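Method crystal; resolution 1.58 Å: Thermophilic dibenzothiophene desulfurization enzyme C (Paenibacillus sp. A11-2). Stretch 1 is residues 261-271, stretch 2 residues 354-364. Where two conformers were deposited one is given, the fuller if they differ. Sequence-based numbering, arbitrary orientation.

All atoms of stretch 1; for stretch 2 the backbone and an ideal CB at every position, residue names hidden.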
# COMPACT_ATOMS: atom_id res chain seq x y z
N GLY B 261 -9.49 11.32 -15.58
CA GLY B 261 -10.57 12.28 -15.46
C GLY B 261 -11.49 12.00 -14.28
O GLY B 261 -11.85 12.91 -13.53
N ILE B 262 -11.86 10.74 -14.09
CA ILE B 262 -12.68 10.38 -12.93
C ILE B 262 -11.95 10.74 -11.65
O ILE B 262 -12.54 11.30 -10.72
CB ILE B 262 -13.04 8.88 -12.97
CG1 ILE B 262 -13.98 8.58 -14.14
CG2 ILE B 262 -13.68 8.46 -11.65
CD1 ILE B 262 -14.13 7.12 -14.42
N ALA B 263 -10.65 10.44 -11.59
CA ALA B 263 -9.85 10.74 -10.40
C ALA B 263 -9.84 12.23 -10.10
O ALA B 263 -9.99 12.64 -8.94
CB ALA B 263 -8.42 10.23 -10.59
N ARG B 264 -9.64 13.07 -11.12
CA ARG B 264 -9.63 14.51 -10.91
C ARG B 264 -11.00 15.01 -10.48
O ARG B 264 -11.12 15.80 -9.54
CB ARG B 264 -9.15 15.24 -12.16
CG ARG B 264 -9.21 16.76 -12.03
CD ARG B 264 -8.32 17.48 -13.05
NE ARG B 264 -6.89 17.37 -12.74
CZ ARG B 264 -6.24 18.15 -11.87
NH1 ARG B 264 -6.89 19.10 -11.20
NH2 ARG B 264 -4.94 17.96 -11.66
N GLY B 265 -12.06 14.52 -11.13
CA GLY B 265 -13.40 14.94 -10.73
C GLY B 265 -13.73 14.54 -9.31
O GLY B 265 -14.33 15.33 -8.56
N ALA B 266 -13.36 13.33 -8.92
CA ALA B 266 -13.59 12.86 -7.56
C ALA B 266 -12.84 13.73 -6.55
O ALA B 266 -13.39 14.11 -5.51
CB ALA B 266 -13.16 11.40 -7.44
N LEU B 267 -11.58 14.01 -6.82
CA LEU B 267 -10.79 14.78 -5.87
C LEU B 267 -11.35 16.19 -5.69
O LEU B 267 -11.45 16.69 -4.57
CB LEU B 267 -9.33 14.81 -6.32
CG LEU B 267 -8.22 15.07 -5.30
CD1 LEU B 267 -8.28 14.14 -4.13
CD2 LEU B 267 -6.86 14.95 -6.01
N GLU B 268 -11.72 16.85 -6.80
CA GLU B 268 -12.30 18.19 -6.71
C GLU B 268 -13.64 18.16 -6.00
O GLU B 268 -13.92 19.04 -5.17
CB GLU B 268 -12.45 18.79 -8.11
CG GLU B 268 -11.16 19.14 -8.80
CD GLU B 268 -10.48 20.38 -8.22
OE1 GLU B 268 -10.93 20.89 -7.16
OE2 GLU B 268 -9.50 20.84 -8.82
N GLU B 269 -14.49 17.17 -6.30
CA GLU B 269 -15.79 17.10 -5.63
C GLU B 269 -15.62 16.87 -4.14
O GLU B 269 -16.34 17.45 -3.32
CB GLU B 269 -16.64 16.00 -6.26
CG GLU B 269 -17.98 15.73 -5.58
CD GLU B 269 -19.05 16.76 -5.93
OE1 GLU B 269 -20.19 16.60 -5.44
OE2 GLU B 269 -18.75 17.73 -6.66
N ALA B 270 -14.68 16.00 -3.76
CA ALA B 270 -14.40 15.78 -2.35
C ALA B 270 -13.94 17.07 -1.70
O ALA B 270 -14.42 17.45 -0.63
CB ALA B 270 -13.37 14.67 -2.20
N ALA B 271 -12.99 17.77 -2.34
CA ALA B 271 -12.47 19.01 -1.77
C ALA B 271 -13.59 20.01 -1.52
O ALA B 271 -13.66 20.65 -0.46
CB ALA B 271 -11.41 19.60 -2.69
N UNK B 354 -8.13 3.60 -5.64
CA UNK B 354 -7.82 3.95 -4.25
C UNK B 354 -8.49 5.25 -3.85
O UNK B 354 -9.13 5.34 -2.80
CB UNK B 354 -6.31 4.06 -4.05
N UNK B 355 -8.37 6.27 -4.70
CA UNK B 355 -8.82 7.62 -4.37
C UNK B 355 -10.34 7.70 -4.21
O UNK B 355 -10.84 8.34 -3.27
CB UNK B 355 -8.36 8.60 -5.45
N UNK B 356 -11.08 7.07 -5.10
CA UNK B 356 -12.53 7.22 -5.06
C UNK B 356 -13.14 6.56 -3.84
O UNK B 356 -14.24 6.93 -3.43
CB UNK B 356 -13.16 6.64 -6.33
N UNK B 357 -12.42 5.61 -3.23
CA UNK B 357 -12.85 4.96 -2.00
C UNK B 357 -12.31 5.68 -0.77
O UNK B 357 -13.06 5.98 0.16
CB UNK B 357 -12.40 3.50 -1.99
N UNK B 358 -11.02 6.00 -0.76
CA UNK B 358 -10.39 6.51 0.45
C UNK B 358 -10.72 7.97 0.74
O UNK B 358 -10.58 8.40 1.89
CB UNK B 358 -8.87 6.35 0.34
N UNK B 359 -11.16 8.74 -0.26
CA UNK B 359 -11.50 10.13 0.01
C UNK B 359 -12.64 10.26 1.01
O UNK B 359 -12.76 11.30 1.67
CB UNK B 359 -11.87 10.84 -1.29
N UNK B 360 -13.47 9.23 1.18
CA UNK B 360 -14.50 9.29 2.22
C UNK B 360 -13.86 9.52 3.59
O UNK B 360 -14.43 10.19 4.45
CB UNK B 360 -15.33 8.00 2.23
N UNK B 361 -12.67 8.95 3.80
CA UNK B 361 -11.99 9.09 5.09
C UNK B 361 -11.67 10.54 5.39
O UNK B 361 -11.67 10.96 6.55
CB UNK B 361 -10.70 8.26 5.11
N UNK B 362 -11.43 11.34 4.35
CA UNK B 362 -11.17 12.76 4.52
C UNK B 362 -12.45 13.56 4.72
O UNK B 362 -12.44 14.59 5.40
CB UNK B 362 -10.40 13.30 3.31
N UNK B 363 -13.57 13.10 4.15
CA UNK B 363 -14.82 13.85 4.18
C UNK B 363 -15.64 13.59 5.44
O UNK B 363 -16.31 14.51 5.92
CB UNK B 363 -15.66 13.51 2.95
N UNK B 364 -15.60 12.37 5.96
CA UNK B 364 -16.28 12.02 7.20
C UNK B 364 -17.62 11.34 6.97
O UNK B 364 -18.10 11.17 5.84
CB UNK B 364 -16.48 13.28 8.05

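The two helices run nearly parallel, with 10° between their N-to-C directions and a closest axial approach of 9.5 Å. Stretch 1 offers small residues, Ala 263, Ala 266 and Ala 270, with Leu 267 beside them, and its backbone N–H groups from 265 to 271 are bonded within its own helix. Apolar partners are therefore expected wherever stretch 2 faces it.

At position 354 the ideal CB finds nothing of stretch 1 within 5.5 Å, so the visible atoms set little limit. The residue is Glu 354.

Position 355 points toward stretch 1, its ideal CB 5.4 Å from Ala 263 CB. That gap would suit a medium or large aliphatic side chain. Leu 355 fills it with chi1 and chi2 both t: CD2 lies 3.6 Å from Ala 266 CB and CD1 4.1 Å from Ala 263 CB.

Position 356 points sideways, but its ideal CB is 4.9 Å from Ala 266 CB. Alanine, valine or threonine are all reasonable. Thr 356 (chi1 p) places CG2 3.9 Å from Ala 266 CB and 4.3 Å from Ile 262 CG2, while OG1 hydrogen-bonds to a residue adjoining one of the stretches.

Positions 357 and 358 are out of reach, and stretch 1 cannot choose between polar and apolar. They are Ser 357 and Arg 358; Arg 358 NH1 lies 3.2 Å from Glu 354 OE1, a salt bridge of charges only.

Position 359 points toward stretch 1 with its ideal CB just 4.2 Å from Ala 270 CB. An apolar chain that can extend toward 266 and 267 is favoured, leucine or methionine for example. Leu 359 (m, t) does this: CD2 is 3.6 Å from Leu 267 CD1, and CD1 is 3.9 Å from Ala 270 CB.

Position 360 points away and is unconstrained here; it is Tyr 360. Position 361 is out of reach, so stretch 1 sets no preference; it is Glu 361. The helix is kinked here: neither N has the usual bond to the residue four before, but Tyr 360 N bonds Ser 357 O weakly (3.4 Å) and Glu 361 N bonds Arg 358 O (2.9 Å). Position 362 points toward stretch 1 across a gap, so small or longer side chains are possible; Ala 362 CB stays 6.4 Å from Ala 270 CB.

At 363 the ideal CB is 5.5 Å from Ala 270 O, so a long, flexible apolar chain suits. Met 363 brings SD to 3.8 Å from Ala 270 CB.

Position 364 has phi/psi 99/179, where a CB would jam against the preceding carbonyl O. Gly 364 follows.

Stretch 2, residues 354-364: ELTSRLYEAMG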
# COMPACT_ATOMS: atom_id res chain seq x y z
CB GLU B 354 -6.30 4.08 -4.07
CG GLU B 354 -5.56 2.78 -4.18
CD GLU B 354 -4.05 2.94 -3.97
OE1 GLU B 354 -3.59 4.08 -3.75
OE2 GLU B 354 -3.34 1.91 -4.02
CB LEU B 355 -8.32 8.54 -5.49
CG LEU B 355 -8.67 9.99 -5.65
CD1 LEU B 355 -7.61 10.59 -6.61
CD2 LEU B 355 -10.07 10.16 -6.20
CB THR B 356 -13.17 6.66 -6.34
OG1 THR B 356 -12.78 5.30 -6.55
CG2 THR B 356 -12.77 7.50 -7.54
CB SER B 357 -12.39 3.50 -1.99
OG SER B 357 -12.69 2.90 -0.76
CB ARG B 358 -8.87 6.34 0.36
CG ARG B 358 -8.43 4.89 0.49
CD ARG B 358 -6.95 4.75 0.24
NE ARG B 358 -6.56 3.35 0.06
CZ ARG B 358 -5.36 2.95 -0.37
NH1 ARG B 358 -4.43 3.85 -0.67
NH2 ARG B 358 -5.10 1.66 -0.49
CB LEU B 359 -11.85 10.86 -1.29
CG LEU B 359 -10.64 11.34 -2.10
CD1 LEU B 359 -11.06 11.84 -3.47
CD2 LEU B 359 -9.90 12.42 -1.35
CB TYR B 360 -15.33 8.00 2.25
CG TYR B 360 -16.47 7.97 1.25
CD1 TYR B 360 -17.70 8.52 1.58
CD2 TYR B 360 -16.33 7.37 0.01
CE1 TYR B 360 -18.76 8.50 0.68
CE2 TYR B 360 -17.39 7.34 -0.89
CZ TYR B 360 -18.59 7.91 -0.55
OH TYR B 360 -19.64 7.90 -1.44
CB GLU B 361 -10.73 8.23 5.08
CG GLU B 361 -10.06 8.07 6.42
CD GLU B 361 -8.91 7.06 6.38
OE1 GLU B 361 -7.78 7.45 6.74
OE2 GLU B 361 -9.13 5.88 6.03
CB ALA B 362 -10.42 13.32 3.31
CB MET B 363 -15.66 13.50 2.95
CG MET B 363 -15.08 14.04 1.65
SD MET B 363 -16.17 13.81 0.23
CE MET B 363 -15.98 12.06 0.01
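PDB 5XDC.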